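Local coordinates for DNA topoisomerase 2-associated protein PAT1 (Saccharomyces cerevisiae, PDB 5LMG) that activates mRNA decapping and represses translation, and binds a helical leucine-rich motif peptide of the decapping enzyme Dcp2 through its C-terminal domain, at residues K44-F50 with Y91-P95; I51-I55 with S98-F102; T57-I62 with A79-L84. The protein carries 2 engineered substitutions. Numbering follows the deposited sequence.

Contact 1. Residues K44-F50 with Y91-P95; sequences KSGGKKF and YDVNP
Two loops leading into helix N termini meet in this mainly helical domain: Lys-44 to Phe-50 enters helix 48-70, with Gly-47 as its N-cap, and Tyr-91 to Pro-95 enters helix 95-99, with Asn-94 as its N-cap. The CA atoms of Lys-44 and Asp-92 are 5.3 Å apart, those of Ser-45 and Val-93 5.0 Å. One backbone hydrogen bond, Val-93 N to Lys-44 O at 2.9 Å, pins the loops together, holding both helix starts side by side. Gly-46 (phi 126°, psi -6°) and Gly-47 (100°, 163°) take conformations that a CB would obstruct, turning the chain into the helix. Tyr-91 (chi1 m) lays one ring face over Ser-45 O, 3.4 Å from Tyr-91 CD2 and buried without a polar partner. Phe-50 (chi1 t) meets that ring obliquely, centroids 5.7 Å apart and planes at 35°. The extended Lys-44 side chain runs past Asp-92, CD to CB 3.8 Å, and Val-93 (t) brings CG2 within 3.9 Å of Lys-44 CB. Asn-94 (t) points away, its OD1 accepting from Phe-96 N. Ser-45 is in the p rotamer: its OG bonds to Leu-42 O and Ser-98 OG, while its CB lies 3.1 Å from Val-93 O.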
ATOM      1  N   LYS A  44      18.495  11.480 -14.894  1.00 84.07           N
ATOM      2  CA  LYS A  44      17.752  10.696 -15.889  1.00 83.25           C
ATOM      3  C   LYS A  44      16.426  11.386 -16.291  1.00 85.18           C
ATOM      4  O   LYS A  44      15.673  10.848 -17.105  1.00 84.25           O
ATOM      5  CB  LYS A  44      17.488   9.274 -15.358  1.00 85.23           C
ATOM      6  CG  LYS A  44      18.566   8.271 -15.744  1.00103.26           C
ATOM      7  CD  LYS A  44      18.053   6.835 -15.660  1.00113.46           C
ATOM      8  CE  LYS A  44      18.957   5.864 -16.380  1.00123.44           C
ATOM      9  NZ  LYS A  44      18.312   4.536 -16.557  1.00131.28           N
ATOM     10  N   SER A  45      16.155  12.579 -15.718  1.00 81.08           N
ATOM     11  CA  SER A  45      14.965  13.397 -15.963  1.00 80.50           C
ATOM     12  C   SER A  45      15.278  14.871 -16.285  1.00 83.65           C
ATOM     13  O   SER A  45      14.357  15.629 -16.609  1.00 83.53           O
ATOM     14  CB  SER A  45      14.001  13.305 -14.786  1.00 83.74           C
ATOM     15  OG  SER A  45      14.601  13.802 -13.603  1.00 95.40           O
ATOM     16  N   GLY A  46      16.559  15.252 -16.212  1.00 78.98           N
ATOM     17  CA  GLY A  46      17.013  16.605 -16.521  1.00 78.69           C
ATOM     18  C   GLY A  46      17.821  17.317 -15.452  1.00 81.40           C
ATOM     19  O   GLY A  46      18.310  18.424 -15.695  1.00 82.04           O
ATOM     20  N   GLY A  47      17.951  16.700 -14.278  1.00 76.06           N
ATOM     21  CA  GLY A  47      18.697  17.262 -13.156  1.00 75.45           C
ATOM     22  C   GLY A  47      17.836  17.920 -12.093  1.00 78.21           C
ATOM     23  O   GLY A  47      16.675  18.256 -12.347  1.00 77.47           O
ATOM     24  N   LYS A  48      18.426  18.127 -10.895  1.00 73.93           N
ATOM     25  CA  LYS A  48      17.790  18.719  -9.712  1.00 72.70           C
ATOM     26  C   LYS A  48      17.264  20.139  -9.935  1.00 76.39           C
ATOM     27  O   LYS A  48      16.127  20.419  -9.553  1.00 75.95           O
ATOM     28  CB  LYS A  48      18.731  18.664  -8.494  1.00 74.63           C
ATOM     29  CG  LYS A  48      18.038  18.951  -7.165  1.00 84.18           C
ATOM     30  CD  LYS A  48      19.005  18.895  -6.001  1.00 92.32           C
ATOM     31  CE  LYS A  48      18.300  19.132  -4.693  1.00 99.76           C
ATOM     32  NZ  LYS A  48      19.218  18.954  -3.541  1.00108.00           N
ATOM     33  N   LYS A  49      18.082  21.028 -10.540  1.00 72.28           N
ATOM     34  CA  LYS A  49      17.698  22.422 -10.797  1.00 71.64           C
ATOM     35  C   LYS A  49      16.556  22.551 -11.814  1.00 72.97           C
ATOM     36  O   LYS A  49      15.736  23.464 -11.695  1.00 72.19           O
ATOM     37  CB  LYS A  49      18.912  23.281 -11.189  1.00 74.77           C
ATOM     38  CG  LYS A  49      19.777  23.656  -9.993  1.00 90.46           C
ATOM     39  CD  LYS A  49      21.003  24.462 -10.385  1.00102.86           C
ATOM     40  CE  LYS A  49      21.953  24.610  -9.220  1.00115.44           C
ATOM     41  NZ  LYS A  49      23.141  25.431  -9.572  1.00125.66           N
ATOM     42  N   PHE A  50      16.488  21.620 -12.785  1.00 67.45           N
ATOM     43  CA  PHE A  50      15.441  21.598 -13.806  1.00 66.19           C
ATOM     44  C   PHE A  50      14.091  21.159 -13.203  1.00 65.98           C
ATOM     45  O   PHE A  50      13.071  21.788 -13.483  1.00 65.34           O
ATOM     46  CB  PHE A  50      15.859  20.707 -14.996  1.00 68.40           C
ATOM     47  CG  PHE A  50      14.758  20.366 -15.973  1.00 69.82           C
ATOM     48  CD1 PHE A  50      14.223  21.337 -16.814  1.00 73.04           C
ATOM     49  CD2 PHE A  50      14.259  19.071 -16.060  1.00 71.02           C
ATOM     50  CE1 PHE A  50      13.201  21.022 -17.713  1.00 73.74           C
ATOM     51  CE2 PHE A  50      13.236  18.758 -16.958  1.00 73.82           C
ATOM     52  CZ  PHE A  50      12.714  19.734 -17.779  1.00 72.29           C
ATOM     53  N   TYR A  91      12.960  12.030 -21.789  1.00 73.47           N
ATOM     54  CA  TYR A  91      13.889  11.575 -20.751  1.00 72.22           C
ATOM     55  C   TYR A  91      13.685  10.108 -20.359  1.00 74.27           C
ATOM     56  O   TYR A  91      12.583   9.574 -20.523  1.00 72.70           O
ATOM     57  CB  TYR A  91      13.771  12.475 -19.505  1.00 72.58           C
ATOM     58  CG  TYR A  91      13.973  13.953 -19.771  1.00 74.77           C
ATOM     59  CD1 TYR A  91      12.898  14.780 -20.083  1.00 76.77           C
ATOM     60  CD2 TYR A  91      15.235  14.534 -19.671  1.00 76.07           C
ATOM     61  CE1 TYR A  91      13.075  16.145 -20.311  1.00 77.99           C
ATOM     62  CE2 TYR A  91      15.422  15.900 -19.885  1.00 77.48           C
ATOM     63  CZ  TYR A  91      14.339  16.702 -20.208  1.00 84.70           C
ATOM     64  OH  TYR A  91      14.519  18.050 -20.421  1.00 85.63           O
ATOM     65  N   ASP A  92      14.751   9.473 -19.814  1.00 70.42           N
ATOM     66  CA  ASP A  92      14.746   8.084 -19.327  1.00 69.69           C
ATOM     67  C   ASP A  92      13.715   7.887 -18.202  1.00 70.42           C
ATOM     68  O   ASP A  92      13.053   6.848 -18.148  1.00 70.04           O
ATOM     69  CB  ASP A  92      16.152   7.663 -18.865  1.00 72.36           C
ATOM     70  CG  ASP A  92      17.159   7.536 -19.997  1.00 85.75           C
ATOM     71  OD1 ASP A  92      17.028   6.586 -20.806  1.00 86.20           O
ATOM     72  OD2 ASP A  92      18.093   8.368 -20.059  1.00 93.02           O
ATOM     73  N   VAL A  93      13.575   8.903 -17.323  1.00 64.19           N
ATOM     74  CA  VAL A  93      12.601   8.968 -16.230  1.00 61.95           C
ATOM     75  C   VAL A  93      11.777  10.245 -16.481  1.00 63.09           C
ATOM     76  O   VAL A  93      12.343  11.339 -16.567  1.00 61.70           O
ATOM     77  CB  VAL A  93      13.263   8.952 -14.819  1.00 65.32           C
ATOM     78  CG1 VAL A  93      12.224   9.170 -13.719  1.00 64.39           C
ATOM     79  CG2 VAL A  93      14.025   7.651 -14.579  1.00 64.91           C
ATOM     80  N   ASN A  94      10.452  10.087 -16.658  1.00 58.20           N
ATOM     81  CA  ASN A  94       9.523  11.188 -16.941  1.00 57.48           C
ATOM     82  C   ASN A  94       9.637  12.348 -15.910  1.00 59.18           C
ATOM     83  O   ASN A  94       9.701  12.075 -14.705  1.00 57.27           O
ATOM     84  CB  ASN A  94       8.088  10.642 -17.042  1.00 57.31           C
ATOM     85  CG  ASN A  94       7.047  11.675 -17.379  1.00 76.77           C
ATOM     86  OD1 ASN A  94       6.473  12.311 -16.496  1.00 69.05           O
ATOM     87  ND2 ASN A  94       6.758  11.845 -18.660  1.00 67.69           N
ATOM     88  N   PRO A  95       9.690  13.635 -16.354  1.00 55.49           N
ATOM     89  CA  PRO A  95       9.816  14.750 -15.387  1.00 54.82           C
ATOM     90  C   PRO A  95       8.760  14.792 -14.276  1.00 54.75           C
ATOM     91  O   PRO A  95       9.076  15.242 -13.173  1.00 52.79           O
ATOM     92  CB  PRO A  95       9.772  16.001 -16.271  1.00 57.45           C
ATOM     93  CG  PRO A  95      10.240  15.528 -17.612  1.00 62.65           C
ATOM     94  CD  PRO A  95       9.667  14.141 -17.742  1.00 57.96           C
TER

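Contact 2. Residues I51-I55 with S98-F102; sequences ILELI and SMLSF
Met-99, Phe-102 and Ile-51 bury the most surface where residues 51-55, near the start of helix 48-70, pack on the short helix 95-99 and the turn that follows it. Residues 51-55 are regular helix, with Ile-55 N bonded to Ile-51 O at 3.0 Å. Met-99 to Phe-102 form a type I beta turn, closed by Phe-102 N to Met-99 O at 3.3 Å; Phe-102 then opens to phi -107°, psi 140° and is the N-cap of helix 103-114. The backbones come nearest at Ile-51 and Met-99, CA to CA 6.0 Å. Met-99 (m, t, m) reaches along the helix face formed by positions 51, 54 and 55: its CG lies 3.8 Å from Ile-51 CG2 and 3.7 Å from Ile-55 CG1, and its SD 3.8 Å from Leu-54 CB. Ile-51 (m, m) is shared between partners, since CG2 also touches Phe-102 CE2 at 3.6 Å, while CD1 meets Ser-98 CB at 3.8 Å. The CA-to-CB bond of Phe-102 points toward the helix, and chi1 m places the ring so that Leu-52 CD2 lies over one face in a CH-pi contact, 3.9 Å from the centroid and 18° off the normal; Ile-55 CD1 approaches Phe-102 CD2 at 3.7 Å. The interface is thus apolar packing of a helix on a turn, consistent with the alpha-helical repeat architecture suggested by the family's TPR clan. Around it, Ile-55 also touches Lys-104 on helix 103-114, while Ile-51 and Leu-54 rest on Pro-95 at the start of helix 95-99.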
ATOM      1  N   ILE A  51      14.101  20.101 -12.362  1.00 59.31           N
ATOM      2  CA  ILE A  51      12.905  19.569 -11.698  1.00 57.12           C
ATOM      3  C   ILE A  51      12.356  20.597 -10.672  1.00 59.51           C
ATOM      4  O   ILE A  51      11.147  20.869 -10.673  1.00 56.75           O
ATOM      5  CB  ILE A  51      13.146  18.137 -11.121  1.00 58.86           C
ATOM      6  CG1 ILE A  51      13.495  17.098 -12.243  1.00 58.80           C
ATOM      7  CG2 ILE A  51      11.983  17.651 -10.253  1.00 57.96           C
ATOM      8  CD1 ILE A  51      12.445  16.868 -13.409  1.00 62.81           C
ATOM      9  N   LEU A  52      13.255  21.218  -9.868  1.00 56.84           N
ATOM     10  CA  LEU A  52      12.879  22.255  -8.896  1.00 56.75           C
ATOM     11  C   LEU A  52      12.259  23.467  -9.586  1.00 60.76           C
ATOM     12  O   LEU A  52      11.318  24.055  -9.047  1.00 59.79           O
ATOM     13  CB  LEU A  52      14.053  22.658  -7.987  1.00 57.30           C
ATOM     14  CG  LEU A  52      14.511  21.603  -6.964  1.00 61.88           C
ATOM     15  CD1 LEU A  52      15.788  22.033  -6.281  1.00 62.79           C
ATOM     16  CD2 LEU A  52      13.432  21.298  -5.933  1.00 63.45           C
ATOM     17  N   GLU A  53      12.733  23.785 -10.818  1.00 57.88           N
ATOM     18  CA  GLU A  53      12.202  24.864 -11.652  1.00 58.15           C
ATOM     19  C   GLU A  53      10.805  24.483 -12.146  1.00 60.46           C
ATOM     20  O   GLU A  53       9.912  25.334 -12.141  1.00 60.65           O
ATOM     21  CB  GLU A  53      13.139  25.159 -12.838  1.00 60.79           C
ATOM     22  CG  GLU A  53      12.768  26.405 -13.625  1.00 76.09           C
ATOM     23  CD  GLU A  53      13.397  26.530 -15.003  1.00106.02           C
ATOM     24  OE1 GLU A  53      13.243  25.594 -15.822  1.00104.14           O
ATOM     25  OE2 GLU A  53      13.998  27.594 -15.281  1.00102.00           O
ATOM     26  N   LEU A  54      10.613  23.207 -12.558  1.00 55.80           N
ATOM     27  CA  LEU A  54       9.317  22.706 -13.026  1.00 54.59           C
ATOM     28  C   LEU A  54       8.260  22.789 -11.931  1.00 54.32           C
ATOM     29  O   LEU A  54       7.136  23.184 -12.223  1.00 53.51           O
ATOM     30  CB  LEU A  54       9.406  21.271 -13.577  1.00 54.97           C
ATOM     31  CG  LEU A  54      10.150  21.047 -14.905  1.00 61.56           C
ATOM     32  CD1 LEU A  54       9.891  19.637 -15.424  1.00 61.89           C
ATOM     33  CD2 LEU A  54       9.756  22.083 -15.982  1.00 64.52           C
ATOM     34  N   ILE A  55       8.631  22.440 -10.676  1.00 49.12           N
ATOM     35  CA  ILE A  55       7.753  22.493  -9.503  1.00 47.70           C
ATOM     36  C   ILE A  55       7.285  23.944  -9.274  1.00 49.63           C
ATOM     37  O   ILE A  55       6.085  24.159  -9.110  1.00 47.43           O
ATOM     38  CB  ILE A  55       8.398  21.832  -8.235  1.00 50.06           C
ATOM     39  CG1 ILE A  55       8.610  20.315  -8.456  1.00 50.33           C
ATOM     40  CG2 ILE A  55       7.535  22.066  -6.972  1.00 49.70           C
ATOM     41  CD1 ILE A  55       9.561  19.613  -7.477  1.00 53.18           C
ATOM     42  N   SER A  98       9.887  12.397 -11.464  1.00 49.40           N
ATOM     43  CA  SER A  98      10.949  13.033 -10.671  1.00 49.39           C
ATOM     44  C   SER A  98      10.432  14.136  -9.744  1.00 52.28           C
ATOM     45  O   SER A  98      10.955  14.271  -8.635  1.00 50.36           O
ATOM     46  CB  SER A  98      12.062  13.550 -11.567  1.00 53.28           C
ATOM     47  OG  SER A  98      12.923  12.473 -11.897  1.00 60.72           O
ATOM     48  N   MET A  99       9.374  14.883 -10.168  1.00 49.87           N
ATOM     49  CA  MET A  99       8.739  15.941  -9.363  1.00 50.62           C
ATOM     50  C   MET A  99       8.155  15.359  -8.065  1.00 51.39           C
ATOM     51  O   MET A  99       8.128  16.040  -7.036  1.00 49.81           O
ATOM     52  CB  MET A  99       7.660  16.691 -10.169  1.00 53.92           C
ATOM     53  CG  MET A  99       8.241  17.741 -11.109  1.00 59.81           C
ATOM     54  SD  MET A  99       7.058  18.982 -11.732  1.00 65.73           S
ATOM     55  CE  MET A  99       6.281  18.062 -13.031  1.00 62.55           C
ATOM     56  N   LEU A 100       7.755  14.078  -8.120  1.00 46.99           N
ATOM     57  CA  LEU A 100       7.195  13.302  -7.018  1.00 47.08           C
ATOM     58  C   LEU A 100       8.261  12.885  -5.980  1.00 49.15           C
ATOM     59  O   LEU A 100       7.900  12.370  -4.927  1.00 48.42           O
ATOM     60  CB  LEU A 100       6.431  12.083  -7.572  1.00 47.71           C
ATOM     61  CG  LEU A 100       4.903  12.193  -7.711  1.00 53.20           C
ATOM     62  CD1 LEU A 100       4.502  13.274  -8.681  1.00 54.19           C
ATOM     63  CD2 LEU A 100       4.315  10.884  -8.211  1.00 54.89           C
ATOM     64  N   SER A 101       9.564  13.106  -6.277  1.00 46.40           N
ATOM     65  CA  SER A 101      10.688  12.859  -5.354  1.00 46.24           C
ATOM     66  C   SER A 101      10.755  13.968  -4.308  1.00 49.30           C
ATOM     67  O   SER A 101      11.424  13.791  -3.299  1.00 47.90           O
ATOM     68  CB  SER A 101      12.022  12.850  -6.096  1.00 49.79           C
ATOM     69  OG  SER A 101      12.182  11.705  -6.911  1.00 59.42           O
ATOM     70  N   PHE A 102      10.111  15.125  -4.567  1.00 46.84           N
ATOM     71  CA  PHE A 102      10.126  16.289  -3.676  1.00 47.06           C
ATOM     72  C   PHE A 102       8.789  16.479  -2.968  1.00 49.80           C
ATOM     73  O   PHE A 102       7.738  16.296  -3.594  1.00 48.31           O
ATOM     74  CB  PHE A 102      10.505  17.554  -4.461  1.00 49.74           C
ATOM     75  CG  PHE A 102      11.886  17.503  -5.076  1.00 52.75           C
ATOM     76  CD1 PHE A 102      13.007  17.881  -4.343  1.00 56.56           C
ATOM     77  CD2 PHE A 102      12.069  17.057  -6.382  1.00 55.88           C
ATOM     78  CE1 PHE A 102      14.286  17.813  -4.905  1.00 57.99           C
ATOM     79  CE2 PHE A 102      13.351  16.982  -6.942  1.00 59.28           C
ATOM     80  CZ  PHE A 102      14.449  17.365  -6.200  1.00 57.56           C
TER

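Contact 3. Residues T57-I62 with A79-L84; sequences TVYEEI and AMWEAL. With EDO (1,2-ethanediol), chain G; EDO (1,2-ethanediol), chain E.
Met-80 lies against Glu-61 and Ile-62, its CB 3.8 Å from Glu-61 CB and its CG 3.7 Å from Ile-62 CD1. The arrangement is an antiparallel alpha-alpha hairpin, in which the chain leaves helix 48-70 and comes back along it as the short helix 78-82. The register fixes the direction: the nearest CA pairs are Val-58 with Ala-83, 5.9 Å apart, and, one turn further on, Glu-61 with Met-80 at 5.2 Å. Residues 57-62 are helical, with Glu-61 N to Thr-57 O and Ile-62 N to Val-58 O both 3.0 Å; on the other side Ala-83 N bonds to Ala-79 O, also at 3.0 Å. Ala-83 CB points at the partner helix and meets Thr-57 CG2 at 3.9 Å. Ala-79 CB lies 3.8 Å from Glu-61 OE1. The folded Glu-61 chain (chi1 and chi2 both m) carries that carboxylate over Ala-79, towards the 1,2-ethanediol of chain G, probably from the crystallisation liquor, whose O2 is 3.3 Å from Glu-61 OE2, at best a weak hydrogen bond. On the inner side, Met-80 (t, m, m) and Ile-62 (m, m) join an apolar layer that continues to helix 103-114 and the loop after it: Met-80 also touches Phe-115 and Leu-116 of that loop, and Ile-62 touches Ile-108 of the helix. Val-58 (t) fills the other end of the layer, where its CG2 sits 3.6 Å from Ala-83 O and 3.8 Å from Leu-84 CD2.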
ATOM      1  N   THR A  57       7.121  26.431 -11.469  1.00 48.61           N
ATOM      2  CA  THR A  57       6.227  26.722 -12.594  1.00 48.50           C
ATOM      3  C   THR A  57       4.826  26.134 -12.300  1.00 51.44           C
ATOM      4  O   THR A  57       3.836  26.851 -12.442  1.00 51.67           O
ATOM      5  CB  THR A  57       6.844  26.202 -13.909  1.00 54.45           C
ATOM      6  OG1 THR A  57       8.081  26.875 -14.133  1.00 58.04           O
ATOM      7  CG2 THR A  57       5.935  26.406 -15.115  1.00 53.01           C
ATOM      8  N   VAL A  58       4.758  24.860 -11.848  1.00 45.78           N
ATOM      9  CA  VAL A  58       3.497  24.187 -11.488  1.00 45.28           C
ATOM     10  C   VAL A  58       2.735  24.984 -10.413  1.00 47.00           C
ATOM     11  O   VAL A  58       1.533  25.226 -10.578  1.00 46.29           O
ATOM     12  CB  VAL A  58       3.679  22.689 -11.110  1.00 49.23           C
ATOM     13  CG1 VAL A  58       2.403  22.110 -10.494  1.00 48.58           C
ATOM     14  CG2 VAL A  58       4.105  21.862 -12.326  1.00 49.68           C
ATOM     15  N   TYR A  59       3.442  25.418  -9.344  1.00 42.42           N
ATOM     16  CA  TYR A  59       2.878  26.238  -8.259  1.00 41.64           C
ATOM     17  C   TYR A  59       2.318  27.566  -8.797  1.00 45.91           C
ATOM     18  O   TYR A  59       1.196  27.936  -8.450  1.00 44.85           O
ATOM     19  CB  TYR A  59       3.912  26.463  -7.131  1.00 42.23           C
ATOM     20  CG  TYR A  59       3.853  25.387  -6.066  1.00 42.88           C
ATOM     21  CD1 TYR A  59       4.285  24.090  -6.331  1.00 44.45           C
ATOM     22  CD2 TYR A  59       3.335  25.659  -4.800  1.00 42.35           C
ATOM     23  CE1 TYR A  59       4.195  23.086  -5.369  1.00 45.55           C
ATOM     24  CE2 TYR A  59       3.241  24.662  -3.828  1.00 41.82           C
ATOM     25  CZ  TYR A  59       3.653  23.370  -4.125  1.00 49.51           C
ATOM     26  OH  TYR A  59       3.551  22.369  -3.187  1.00 45.82           O
ATOM     27  N   GLU A  60       3.065  28.242  -9.697  1.00 44.01           N
ATOM     28  CA  GLU A  60       2.634  29.511 -10.305  1.00 44.40           C
ATOM     29  C   GLU A  60       1.325  29.325 -11.068  1.00 46.64           C
ATOM     30  O   GLU A  60       0.397  30.110 -10.878  1.00 45.52           O
ATOM     31  CB  GLU A  60       3.713  30.075 -11.234  1.00 46.67           C
ATOM     32  CG  GLU A  60       4.866  30.746 -10.503  1.00 60.31           C
ATOM     33  CD  GLU A  60       6.076  31.099 -11.351  1.00 86.03           C
ATOM     34  OE1 GLU A  60       6.142  30.667 -12.526  1.00 83.14           O
ATOM     35  OE2 GLU A  60       6.979  31.789 -10.825  1.00 83.10           O
ATOM     36  N   GLU A  61       1.233  28.253 -11.875  1.00 43.51           N
ATOM     37  CA  GLU A  61       0.043  27.934 -12.665  1.00 43.61           C
ATOM     38  C   GLU A  61      -1.162  27.577 -11.790  1.00 47.30           C
ATOM     39  O   GLU A  61      -2.277  27.989 -12.114  1.00 46.63           O
ATOM     40  CB  GLU A  61       0.323  26.847 -13.716  1.00 45.14           C
ATOM     41  CG  GLU A  61       1.426  27.179 -14.718  1.00 53.15           C
ATOM     42  CD  GLU A  61       1.255  28.361 -15.657  1.00 72.25           C
ATOM     43  OE1 GLU A  61       0.196  29.031 -15.626  1.00 62.52           O
ATOM     44  OE2 GLU A  61       2.202  28.616 -16.436  1.00 69.47           O
ATOM     45  N   ILE A  62      -0.936  26.860 -10.664  1.00 44.05           N
ATOM     46  CA  ILE A  62      -2.009  26.494  -9.729  1.00 42.71           C
ATOM     47  C   ILE A  62      -2.520  27.753  -9.030  1.00 45.39           C
ATOM     48  O   ILE A  62      -3.732  27.957  -8.968  1.00 44.36           O
ATOM     49  CB  ILE A  62      -1.599  25.350  -8.747  1.00 45.31           C
ATOM     50  CG1 ILE A  62      -1.476  23.967  -9.461  1.00 45.33           C
ATOM     51  CG2 ILE A  62      -2.517  25.268  -7.497  1.00 45.45           C
ATOM     52  CD1 ILE A  62      -2.792  23.337 -10.052  1.00 47.12           C
ATOM     53  N   ALA A  79      -2.029  25.504 -19.656  1.00 47.23           N
ATOM     54  CA  ALA A  79      -0.674  25.868 -19.241  1.00 47.44           C
ATOM     55  C   ALA A  79      -0.197  25.016 -18.058  1.00 51.79           C
ATOM     56  O   ALA A  79       0.948  24.564 -18.072  1.00 51.70           O
ATOM     57  CB  ALA A  79      -0.601  27.349 -18.904  1.00 48.17           C
ATOM     58  N   MET A  80      -1.094  24.740 -17.072  1.00 47.84           N
ATOM     59  CA  MET A  80      -0.765  23.907 -15.910  1.00 46.64           C
ATOM     60  C   MET A  80      -0.505  22.451 -16.344  1.00 49.87           C
ATOM     61  O   MET A  80       0.498  21.862 -15.909  1.00 47.29           O
ATOM     62  CB  MET A  80      -1.871  23.989 -14.840  1.00 48.19           C
ATOM     63  CG  MET A  80      -1.546  23.225 -13.551  1.00 50.76           C
ATOM     64  SD  MET A  80      -2.104  21.497 -13.567  1.00 54.15           S
ATOM     65  CE  MET A  80      -3.864  21.714 -13.329  1.00 50.22           C
ATOM     66  N   TRP A  81      -1.416  21.876 -17.180  1.00 47.42           N
ATOM     67  CA  TRP A  81      -1.288  20.513 -17.700  1.00 47.74           C
ATOM     68  C   TRP A  81       0.039  20.355 -18.453  1.00 51.90           C
ATOM     69  O   TRP A  81       0.768  19.405 -18.187  1.00 50.37           O
ATOM     70  CB  TRP A  81      -2.494  20.111 -18.590  1.00 47.10           C
ATOM     71  CG  TRP A  81      -2.303  18.800 -19.310  1.00 48.86           C
ATOM     72  CD1 TRP A  81      -2.029  18.629 -20.637  1.00 52.58           C
ATOM     73  CD2 TRP A  81      -2.278  17.485 -18.725  1.00 48.31           C
ATOM     74  NE1 TRP A  81      -1.881  17.289 -20.923  1.00 52.33           N
ATOM     75  CE2 TRP A  81      -2.020  16.565 -19.768  1.00 52.95           C
ATOM     76  CE3 TRP A  81      -2.458  16.993 -17.418  1.00 49.01           C
ATOM     77  CZ2 TRP A  81      -1.944  15.182 -19.549  1.00 51.82           C
ATOM     78  CZ3 TRP A  81      -2.408  15.621 -17.208  1.00 50.31           C
ATOM     79  CH2 TRP A  81      -2.150  14.731 -18.263  1.00 51.20           C
ATOM     80  N   GLU A  82       0.369  21.320 -19.330  1.00 50.70           N
ATOM     81  CA  GLU A  82       1.614  21.325 -20.106  1.00 52.31           C
ATOM     82  C   GLU A  82       2.866  21.419 -19.216  1.00 57.30           C
ATOM     83  O   GLU A  82       3.862  20.758 -19.511  1.00 57.37           O
ATOM     84  CB  GLU A  82       1.601  22.431 -21.170  1.00 54.35           C
ATOM     85  CG  GLU A  82       0.828  22.048 -22.421  1.00 67.01           C
ATOM     86  CD  GLU A  82       0.939  23.045 -23.558  1.00 95.60           C
ATOM     87  OE1 GLU A  82       2.028  23.136 -24.171  1.00 99.81           O
ATOM     88  OE2 GLU A  82      -0.072  23.722 -23.854  1.00 90.56           O
ATOM     89  N   ALA A  83       2.791  22.181 -18.102  1.00 53.78           N
ATOM     90  CA  ALA A  83       3.886  22.341 -17.131  1.00 53.56           C
ATOM     91  C   ALA A  83       4.203  21.048 -16.332  1.00 56.61           C
ATOM     92  O   ALA A  83       5.235  20.987 -15.665  1.00 56.49           O
ATOM     93  CB  ALA A  83       3.582  23.493 -16.183  1.00 54.10           C
ATOM     94  N   LEU A  84       3.338  20.015 -16.430  1.00 53.57           N
ATOM     95  CA  LEU A  84       3.500  18.721 -15.751  1.00 52.83           C
ATOM     96  C   LEU A  84       4.375  17.697 -16.508  1.00 59.49           C
ATOM     97  O   LEU A  84       4.897  16.769 -15.881  1.00 59.03           O
ATOM     98  CB  LEU A  84       2.136  18.094 -15.405  1.00 51.90           C
ATOM     99  CG  LEU A  84       1.242  18.778 -14.370  1.00 55.26           C
ATOM    100  CD1 LEU A  84      -0.093  18.066 -14.279  1.00 55.24           C
ATOM    101  CD2 LEU A  84       1.886  18.795 -12.990  1.00 53.64           C
TER
HETATM  102  C1  EDO G 803       0.018  32.742 -17.415  1.00 86.71           C
HETATM  103  O1  EDO G 803       0.511  33.843 -16.666  1.00 86.04           O
HETATM  104  C2  EDO G 803       1.187  31.793 -17.787  1.00 87.24           C
HETATM  105  O2  EDO G 803       0.690  30.702 -18.551  1.00 87.68           O
HETATM  106  C1  EDO E 801       8.577  32.542 -14.862  1.00 97.86           C
HETATM  107  O1  EDO E 801       8.940  32.396 -16.228  1.00 97.86           O
HETATM  108  C2  EDO E 801       9.845  32.446 -13.979  1.00 97.91           C
HETATM  109  O2  EDO E 801       9.485  32.601 -12.615  1.00 97.58           O

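In the fold
All three contacts draw on helix 48-70, in order along it from its N-terminal approach. After running the full helix and a short connection, the chain turns back as helix 78-82, and contact 3 closes the shortest loop, nested inside those of contacts 1 and 2. The chain next reaches 91-95, which returns in contact 1 to the loop leading into helix 48-70 and to its first turn, and then 98-102, which meets residues 51-55 in contact 2; these two loops cross. Contacts 1 and 2 touch through Ser-45 OG and Ser-98 OG, a probable hydrogen bond, and Met-99 links contact 2 to contact 3 by packing on Leu-84. Together they bind the N-terminal helix to the segments preceding helix 103-114.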